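Side-chain contact in RNA-binding protein RMD9, mitochondrial (PDB 7A9X), which binds a dodecameric motif in the 3'-UTRs of yeast mitochondrial mRNAs and takes part in the processing or stability of those transcripts: residues K210-G213 with F214-L218. Numbering follows the deposited sequence.
Sequences KVVG and FMLPL. With nucleotides of chain B.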
ATOM      1  N   LYS A 210      11.587 -17.225 -19.094  1.00 78.02           N
ATOM      2  CA  LYS A 210      11.399 -16.428 -17.886  1.00 78.48           C
ATOM      3  C   LYS A 210      10.380 -15.318 -18.098  1.00 76.36           C
ATOM      4  O   LYS A 210       9.726 -14.890 -17.141  1.00 72.56           O
ATOM      5  CB  LYS A 210      12.731 -15.852 -17.406  1.00 78.52           C
ATOM      6  CG  LYS A 210      13.445 -14.938 -18.388  1.00 85.92           C
ATOM      7  CD  LYS A 210      14.705 -14.387 -17.743  1.00 96.21           C
ATOM      8  CE  LYS A 210      15.607 -13.694 -18.745  1.00106.68           C
ATOM      9  NZ  LYS A 210      16.882 -13.265 -18.102  1.00113.15           N
ATOM     10  N   VAL A 211      10.225 -14.844 -19.337  1.00 75.31           N
ATOM     11  CA  VAL A 211       9.175 -13.874 -19.627  1.00 74.75           C
ATOM     12  C   VAL A 211       7.817 -14.564 -19.672  1.00 75.47           C
ATOM     13  O   VAL A 211       6.810 -14.016 -19.204  1.00 76.36           O
ATOM     14  CB  VAL A 211       9.478 -13.129 -20.940  1.00 75.10           C
ATOM     15  CG1 VAL A 211       8.442 -12.043 -21.187  1.00 67.74           C
ATOM     16  CG2 VAL A 211      10.880 -12.539 -20.912  1.00 70.39           C
ATOM     17  N   VAL A 212       7.765 -15.772 -20.239  1.00 76.07           N
ATOM     18  CA  VAL A 212       6.523 -16.541 -20.236  1.00 76.31           C
ATOM     19  C   VAL A 212       6.093 -16.847 -18.807  1.00 73.79           C
ATOM     20  O   VAL A 212       4.902 -16.801 -18.478  1.00 71.23           O
ATOM     21  CB  VAL A 212       6.686 -17.830 -21.064  1.00 75.46           C
ATOM     22  CG1 VAL A 212       5.399 -18.645 -21.041  1.00 71.72           C
ATOM     23  CG2 VAL A 212       7.088 -17.498 -22.491  1.00 75.44           C
ATOM     24  N   GLY A 213       7.060 -17.155 -17.937  1.00 72.00           N
ATOM     25  CA  GLY A 213       6.736 -17.426 -16.547  1.00 72.97           C
ATOM     26  C   GLY A 213       6.032 -16.266 -15.871  1.00 73.81           C
ATOM     27  O   GLY A 213       5.062 -16.463 -15.138  1.00 73.25           O
ATOM     28  N   PHE A 214       6.508 -15.039 -16.107  1.00 72.66           N
ATOM     29  CA  PHE A 214       5.802 -13.883 -15.567  1.00 70.16           C
ATOM     30  C   PHE A 214       4.406 -13.767 -16.151  1.00 70.46           C
ATOM     31  O   PHE A 214       3.481 -13.326 -15.460  1.00 71.98           O
ATOM     32  CB  PHE A 214       6.573 -12.589 -15.839  1.00 61.14           C
ATOM     33  CG  PHE A 214       5.770 -11.346 -15.554  1.00 63.65           C
ATOM     34  CD1 PHE A 214       5.744 -10.804 -14.280  1.00 61.11           C
ATOM     35  CD2 PHE A 214       5.013 -10.741 -16.549  1.00 62.23           C
ATOM     36  CE1 PHE A 214       4.994  -9.676 -14.006  1.00 65.36           C
ATOM     37  CE2 PHE A 214       4.257  -9.618 -16.279  1.00 66.86           C
ATOM     38  CZ  PHE A 214       4.250  -9.081 -15.007  1.00 68.64           C
ATOM     39  N   MET A 215       4.237 -14.147 -17.420  1.00 75.15           N
ATOM     40  CA  MET A 215       2.980 -13.894 -18.112  1.00 74.35           C
ATOM     41  C   MET A 215       1.894 -14.896 -17.743  1.00 73.17           C
ATOM     42  O   MET A 215       0.708 -14.549 -17.780  1.00 74.67           O
ATOM     43  CB  MET A 215       3.209 -13.897 -19.624  1.00 78.95           C
ATOM     44  CG  MET A 215       3.706 -12.567 -20.148  1.00 85.99           C
ATOM     45  SD  MET A 215       2.480 -11.286 -19.829  1.00 95.43           S
ATOM     46  CE  MET A 215       3.513  -9.832 -19.743  1.00 97.97           C
ATOM     47  N   LEU A 216       2.276 -16.123 -17.380  1.00 74.01           N
ATOM     48  CA  LEU A 216       1.289 -17.166 -17.111  1.00 77.88           C
ATOM     49  C   LEU A 216       0.241 -16.757 -16.082  1.00 79.11           C
ATOM     50  O   LEU A 216      -0.955 -16.952 -16.351  1.00 85.94           O
ATOM     51  CB  LEU A 216       2.005 -18.457 -16.697  1.00 77.89           C
ATOM     52  CG  LEU A 216       2.866 -19.139 -17.758  1.00 82.09           C
ATOM     53  CD1 LEU A 216       3.601 -20.330 -17.169  1.00 87.33           C
ATOM     54  CD2 LEU A 216       2.013 -19.563 -18.943  1.00 83.58           C
ATOM     55  N   PRO A 217       0.592 -16.201 -14.914  1.00 76.94           N
ATOM     56  CA  PRO A 217      -0.468 -15.794 -13.974  1.00 79.03           C
ATOM     57  C   PRO A 217      -1.407 -14.740 -14.534  1.00 80.99           C
ATOM     58  O   PRO A 217      -2.598 -14.745 -14.194  1.00 82.37           O
ATOM     59  CB  PRO A 217       0.321 -15.263 -12.769  1.00 70.70           C
ATOM     60  CG  PRO A 217       1.636 -15.945 -12.854  1.00 69.05           C
ATOM     61  CD  PRO A 217       1.928 -16.034 -14.317  1.00 66.66           C
ATOM     62  N   LEU A 218      -0.914 -13.835 -15.380  1.00 84.74           N
ATOM     63  CA  LEU A 218      -1.796 -12.839 -15.983  1.00 83.67           C
ATOM     64  C   LEU A 218      -2.700 -13.470 -17.034  1.00 87.61           C
ATOM     65  O   LEU A 218      -3.865 -13.080 -17.173  1.00 88.20           O
ATOM     66  CB  LEU A 218      -0.978 -11.704 -16.597  1.00 84.34           C
ATOM     67  CG  LEU A 218      -0.068 -10.915 -15.655  1.00 90.73           C
ATOM     68  CD1 LEU A 218       0.536  -9.731 -16.388  1.00 87.12           C
ATOM     69  CD2 LEU A 218      -0.829 -10.457 -14.422  1.00 99.95           C
TER
ATOM     70  P     A B   3      18.060 -15.437 -13.611  1.00 72.48           P
ATOM     71  OP1   A B   3      17.262 -15.841 -12.424  1.00 71.14           O
ATOM     72  OP2   A B   3      17.400 -15.304 -14.935  1.00 78.11           O
ATOM     73  O5'   A B   3      18.753 -14.045 -13.274  1.00 74.74           O
ATOM     74  C5'   A B   3      19.479 -13.862 -12.070  1.00 71.43           C
ATOM     75  C4'   A B   3      20.236 -12.561 -12.088  1.00 71.56           C
ATOM     76  O4'   A B   3      21.207 -12.582 -13.164  1.00 73.34           O
ATOM     77  C3'   A B   3      19.402 -11.318 -12.359  1.00 71.50           C
ATOM     78  O3'   A B   3      18.756 -10.838 -11.191  1.00 69.80           O
ATOM     79  C2'   A B   3      20.423 -10.348 -12.942  1.00 75.59           C
ATOM     80  O2'   A B   3      21.193  -9.746 -11.911  1.00 77.29           O
ATOM     81  C1'   A B   3      21.330 -11.295 -13.731  1.00 76.48           C
ATOM     82  N9    A B   3      20.957 -11.376 -15.155  1.00 82.62           N
ATOM     83  C8    A B   3      20.076 -12.248 -15.747  1.00 83.25           C
ATOM     84  N7    A B   3      19.951 -12.077 -17.041  1.00 83.33           N
ATOM     85  C5    A B   3      20.808 -11.021 -17.320  1.00 84.40           C
ATOM     86  C6    A B   3      21.133 -10.355 -18.515  1.00 84.63           C
ATOM     87  N6    A B   3      20.610 -10.667 -19.702  1.00 79.18           N
ATOM     88  N1    A B   3      22.025  -9.341 -18.448  1.00 91.03           N
ATOM     89  C2    A B   3      22.550  -9.026 -17.258  1.00 92.96           C
ATOM     90  N3    A B   3      22.325  -9.577 -16.067  1.00 90.98           N
ATOM     91  C4    A B   3      21.434 -10.579 -16.168  1.00 86.63           C
TER
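Leu216 packs back against Val212, one turn earlier in the same helix. Leu216 CB lies 3.8 Å from Val212 O. With CG anti to the carbonyl carbon (chi1 -66°), Leu216 CG comes closer, 3.2 Å from Val212 O. Beyond it, Leu216 CD2 lies 4.1 Å from Val212 CG1, the two side chains crossing obliquely, while Leu216 CD1 stays 4.0 Å from Val212 O. The same carbonyl accepts Leu216 N almost in line with C=O (167°) and, weakly, Met215 N. Met215 N also bonds Val211 O, 22° off the carbonyl plane. The next helical step is broken: Pro217 has no N-H to give, Pro217 CD sits 3.3 Å from Gly213 O, and the helix kinks. Met215 CE reaches the edge of the Phe214 ring, in its plane. At the start of the helix the extended Lys210 chain heads for the RNA. Lys210 NZ is 3.5 Å from N7 and 3.8 Å from OP2 of A3 of chain B, consistent with a charge attraction to the phosphate. The segment lies on helix 209-223, assigned by inference to the second pentatricopeptide repeat. Leu216 meets Leu247, Leu251 and Val254 of helix 245-257. Phe214 and Met215 touch Leu175 of helix 168-180, and Met215 also packs on helix 184-193.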